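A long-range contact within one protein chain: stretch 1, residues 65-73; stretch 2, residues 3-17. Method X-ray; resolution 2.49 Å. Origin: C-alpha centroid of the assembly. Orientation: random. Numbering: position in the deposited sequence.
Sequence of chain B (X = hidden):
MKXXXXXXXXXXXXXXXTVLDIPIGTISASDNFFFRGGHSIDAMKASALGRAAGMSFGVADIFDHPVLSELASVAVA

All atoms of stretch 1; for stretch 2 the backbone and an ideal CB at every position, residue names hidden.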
# COMPACT_ATOMS: atom_id res chain seq x y z
N HIS B 65 -2.31 0.31 24.42
CA HIS B 65 -3.52 0.45 25.20
C HIS B 65 -4.74 0.02 24.43
O HIS B 65 -5.57 0.82 24.03
CB HIS B 65 -3.66 1.88 25.64
CG HIS B 65 -2.55 2.30 26.53
ND1 HIS B 65 -1.58 3.21 26.15
CD2 HIS B 65 -2.20 1.84 27.76
CE1 HIS B 65 -0.70 3.31 27.12
NE2 HIS B 65 -1.05 2.49 28.10
N PRO B 66 -4.85 -1.29 24.21
CA PRO B 66 -5.90 -1.85 23.36
C PRO B 66 -7.32 -1.72 23.92
O PRO B 66 -8.28 -1.89 23.17
CB PRO B 66 -5.52 -3.33 23.27
CG PRO B 66 -4.77 -3.60 24.53
CD PRO B 66 -4.02 -2.33 24.84
N VAL B 67 -7.45 -1.44 25.21
CA VAL B 67 -8.76 -1.36 25.84
C VAL B 67 -9.26 0.07 25.74
O VAL B 67 -8.51 1.02 25.99
CB VAL B 67 -8.70 -1.83 27.31
CG1 VAL B 67 -9.99 -1.49 28.05
CG2 VAL B 67 -8.46 -3.32 27.37
N LEU B 68 -10.54 0.23 25.41
CA LEU B 68 -11.07 1.55 25.09
C LEU B 68 -10.83 2.59 26.18
O LEU B 68 -10.31 3.67 25.90
CB LEU B 68 -12.55 1.49 24.78
CG LEU B 68 -13.13 2.70 24.04
CD1 LEU B 68 -14.34 2.27 23.25
CD2 LEU B 68 -13.55 3.80 24.98
N SER B 69 -11.20 2.27 27.40
CA SER B 69 -11.07 3.21 28.50
C SER B 69 -9.62 3.63 28.69
O SER B 69 -9.37 4.80 28.97
CB SER B 69 -11.63 2.62 29.81
OG SER B 69 -10.92 1.46 30.19
N GLU B 70 -8.68 2.69 28.57
CA GLU B 70 -7.25 3.01 28.69
C GLU B 70 -6.73 3.87 27.56
O GLU B 70 -5.95 4.79 27.78
CB GLU B 70 -6.44 1.77 28.74
CG GLU B 70 -6.53 0.96 30.02
CD GLU B 70 -5.42 -0.16 29.91
OE1 GLU B 70 -5.25 -0.82 28.83
OE2 GLU B 70 -4.58 -0.34 30.81
N LEU B 71 -7.22 3.63 26.35
CA LEU B 71 -6.83 4.45 25.22
C LEU B 71 -7.38 5.87 25.35
O LEU B 71 -6.73 6.84 24.94
CB LEU B 71 -7.30 3.81 23.89
CG LEU B 71 -7.00 4.57 22.59
CD1 LEU B 71 -5.51 4.78 22.39
CD2 LEU B 71 -7.58 3.84 21.42
N ALA B 72 -8.58 5.99 25.88
CA ALA B 72 -9.17 7.33 26.07
C ALA B 72 -8.40 8.21 27.04
O ALA B 72 -8.41 9.42 26.87
CB ALA B 72 -10.62 7.19 26.51
N SER B 73 -7.76 7.64 28.06
CA SER B 73 -6.88 8.42 28.94
C SER B 73 -5.65 8.97 28.28
O SER B 73 -5.24 10.06 28.61
CB SER B 73 -6.28 7.58 30.06
OG SER B 73 -7.27 6.81 30.65
N UNK B 3 -20.39 0.80 31.16
CA UNK B 3 -20.88 2.03 30.53
C UNK B 3 -19.77 3.05 30.18
O UNK B 3 -18.73 3.13 30.85
CB UNK B 3 -21.90 2.69 31.46
N UNK B 4 -19.99 3.79 29.11
CA UNK B 4 -19.08 4.87 28.74
C UNK B 4 -19.31 6.07 29.65
O UNK B 4 -20.42 6.60 29.74
CB UNK B 4 -19.27 5.26 27.27
N UNK B 5 -18.24 6.53 30.25
CA UNK B 5 -18.31 7.46 31.36
C UNK B 5 -17.75 8.86 30.99
O UNK B 5 -18.27 9.84 31.47
CB UNK B 5 -17.55 6.88 32.55
N UNK B 6 -16.72 8.96 30.15
CA UNK B 6 -16.14 10.27 29.79
C UNK B 6 -16.50 10.66 28.37
O UNK B 6 -16.99 9.86 27.60
CB UNK B 6 -14.62 10.25 29.95
N UNK B 7 -16.24 11.91 28.03
CA UNK B 7 -16.46 12.39 26.67
C UNK B 7 -15.50 11.78 25.66
O UNK B 7 -15.85 11.60 24.50
CB UNK B 7 -16.34 13.91 26.63
N UNK B 8 -14.26 11.57 26.10
CA UNK B 8 -13.26 10.91 25.30
C UNK B 8 -13.69 9.44 25.00
O UNK B 8 -13.51 8.98 23.87
CB UNK B 8 -11.91 10.95 26.02
N UNK B 9 -14.24 8.74 25.98
CA UNK B 9 -14.71 7.38 25.77
C UNK B 9 -15.83 7.38 24.75
O UNK B 9 -15.86 6.53 23.88
CB UNK B 9 -15.18 6.75 27.08
N UNK B 10 -16.73 8.34 24.81
CA UNK B 10 -17.81 8.39 23.84
C UNK B 10 -17.31 8.64 22.44
O UNK B 10 -17.81 8.04 21.49
CB UNK B 10 -18.82 9.47 24.23
N UNK B 11 -16.41 9.60 22.29
CA UNK B 11 -15.97 9.97 20.95
C UNK B 11 -15.19 8.79 20.36
O UNK B 11 -15.34 8.46 19.19
CB UNK B 11 -15.12 11.24 20.98
N UNK B 12 -14.39 8.15 21.19
CA UNK B 12 -13.62 6.99 20.76
C UNK B 12 -14.48 5.78 20.36
O UNK B 12 -14.18 5.09 19.39
CB UNK B 12 -12.66 6.58 21.88
N UNK B 13 -15.59 5.58 21.06
CA UNK B 13 -16.48 4.52 20.73
C UNK B 13 -17.12 4.73 19.38
O UNK B 13 -17.34 3.80 18.61
CB UNK B 13 -17.55 4.38 21.81
N UNK B 14 -17.50 5.97 19.10
CA UNK B 14 -18.02 6.29 17.81
C UNK B 14 -17.01 6.01 16.71
O UNK B 14 -17.36 5.58 15.62
CB UNK B 14 -18.46 7.76 17.77
N UNK B 15 -15.77 6.32 16.98
CA UNK B 15 -14.72 6.06 16.01
C UNK B 15 -14.58 4.54 15.78
O UNK B 15 -14.47 4.10 14.63
CB UNK B 15 -13.40 6.66 16.48
N UNK B 16 -14.57 3.76 16.85
CA UNK B 16 -14.46 2.32 16.69
C UNK B 16 -15.65 1.78 15.92
O UNK B 16 -15.52 0.87 15.11
CB UNK B 16 -14.35 1.63 18.05
N UNK B 17 -16.82 2.32 16.20
CA UNK B 17 -18.02 1.88 15.50
C UNK B 17 -17.91 2.08 13.99
O UNK B 17 -18.24 1.19 13.23
CB UNK B 17 -19.24 2.63 16.04

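Stretch 1 presents the first turns of a helix, with Leu71 and Ala72 turned toward its partner and Leu68 set sideways; the second helix crosses it at 115°, the axes 8.8 Å apart. Position 3 is extended and has nothing of stretch 1 near its ideal CB, so almost any residue would serve; it is Gln3, poorly ordered. Position 4 is also extended and points sideways, but a long apolar chain could reach Leu68. It is Leu4, whose CD2 comes 4.3 Å from Leu68 CD2.

Position 5 is out of reach, and a small polar residue would suit the approach to a helix. Ser5 donates from its N to OE1 of the residue at 9 (3.0 Å). Position 6, with phi/psi of -108/168 just before the helix, calls for an N-cap: Ser, Thr, Asp or Asn. Thr6 OG1 accepts from the backbone N of position 9 at 3.0 Å. Position 7, in the first turn and free of stretch 1, favours an acidic residue, which suits the helix dipole; it is Asp7.

At position 8 the ideal CB lies 3.9 Å from Ala72 O, so a small residue fits most easily. Ala8 CB packs 4.0 Å from Ala72 CB.

Position 9 points sideways, its ideal CB near Leu68 CD2 and Ala72 CB. A long chain could lay its methylenes there and carry a polar end toward Ser69; Gln or Glu would suit it. Glu9 CG lies 3.8 Å from Ala72 CB, while a water donates to both Glu9 OE2 (2.6 Å) and Ser69 O (3.0 Å), bridging the helices.

Positions 10, 11 and 14 have no contact with stretch 1, which leaves the choice open; they are Arg10, Glu11 and Asn14.

Position 12 points toward stretch 1, between Leu68 and Ala72; Leu, Ile or Met would fill the space. Leu12 CD2 lies 3.8 Å from both Leu68 CG and Leu71 CD2. At position 13 the ideal CB is 4.1 Å from Leu68 CD1, favouring a small residue; Ala13 helps form the hole in which Leu68 sits.

Position 15 is out of reach and undecided by stretch 1; it is Ile15. Position 16 points toward stretch 1, but its ideal CB is 5.2 Å from Leu68 CD1, leaving room for a large apolar or aromatic residue. Trp16 offers a ring face to Leu68, whose CD1 stands 4.0 Å from the centroid of the Trp16 six-membered ring, a CH-pi contact. Position 17 has no contact; Ala17 simply continues the helix.

Stretch 2 (3-17) QLSTDAERELANIWA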
# COMPACT_ATOMS: atom_id res chain seq x y z
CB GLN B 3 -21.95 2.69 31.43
CG GLN B 3 -22.83 3.72 30.81
CD GLN B 3 -23.46 4.72 31.81
OE1 GLN B 3 -23.18 4.69 33.01
NE2 GLN B 3 -24.31 5.60 31.30
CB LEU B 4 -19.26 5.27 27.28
CG LEU B 4 -19.13 4.16 26.21
CD1 LEU B 4 -19.81 4.55 24.91
CD2 LEU B 4 -17.70 3.69 26.03
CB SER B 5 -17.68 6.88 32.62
OG SER B 5 -16.29 7.03 32.55
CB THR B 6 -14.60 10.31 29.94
OG1 THR B 6 -13.96 9.77 28.77
CG2 THR B 6 -14.13 9.52 31.17
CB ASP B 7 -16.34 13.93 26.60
CG ASP B 7 -17.59 14.63 27.13
OD1 ASP B 7 -18.66 13.98 27.26
OD2 ASP B 7 -17.51 15.84 27.42
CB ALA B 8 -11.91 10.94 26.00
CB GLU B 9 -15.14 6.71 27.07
CG GLU B 9 -13.99 6.49 28.06
CD GLU B 9 -14.36 5.63 29.29
OE1 GLU B 9 -15.56 5.42 29.58
OE2 GLU B 9 -13.42 5.21 30.00
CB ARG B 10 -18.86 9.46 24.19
CG ARG B 10 -19.74 9.08 25.38
CD ARG B 10 -20.72 10.16 25.82
NE ARG B 10 -20.93 9.92 27.25
CZ ARG B 10 -20.36 10.60 28.24
NH1 ARG B 10 -19.59 11.66 28.01
NH2 ARG B 10 -20.61 10.24 29.49
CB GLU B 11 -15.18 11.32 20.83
CG GLU B 11 -15.90 12.33 19.92
CD GLU B 11 -16.27 11.90 18.48
OE1 GLU B 11 -15.83 10.89 17.86
OE2 GLU B 11 -17.07 12.67 17.92
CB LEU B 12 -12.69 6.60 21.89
CG LEU B 12 -11.57 5.69 21.51
CD1 LEU B 12 -10.72 6.31 20.41
CD2 LEU B 12 -10.75 5.43 22.78
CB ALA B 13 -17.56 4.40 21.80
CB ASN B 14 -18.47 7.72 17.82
CG ASN B 14 -19.21 8.10 16.56
OD1 ASN B 14 -20.07 7.36 16.07
ND2 ASN B 14 -18.88 9.26 16.01
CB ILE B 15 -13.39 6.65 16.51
CG1 ILE B 15 -13.44 8.16 16.34
CG2 ILE B 15 -12.21 6.08 15.74
CD1 ILE B 15 -12.32 8.85 17.06
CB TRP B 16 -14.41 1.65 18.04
CG TRP B 16 -13.12 1.79 18.74
CD1 TRP B 16 -12.19 2.75 18.58
CD2 TRP B 16 -12.64 0.94 19.79
NE1 TRP B 16 -11.14 2.56 19.47
CE2 TRP B 16 -11.40 1.45 20.21
CE3 TRP B 16 -13.12 -0.22 20.37
CZ2 TRP B 16 -10.65 0.84 21.18
CZ3 TRP B 16 -12.37 -0.83 21.37
CH2 TRP B 16 -11.16 -0.29 21.76
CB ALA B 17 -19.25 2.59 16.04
O HOH W 1 -11.31 6.78 30.05
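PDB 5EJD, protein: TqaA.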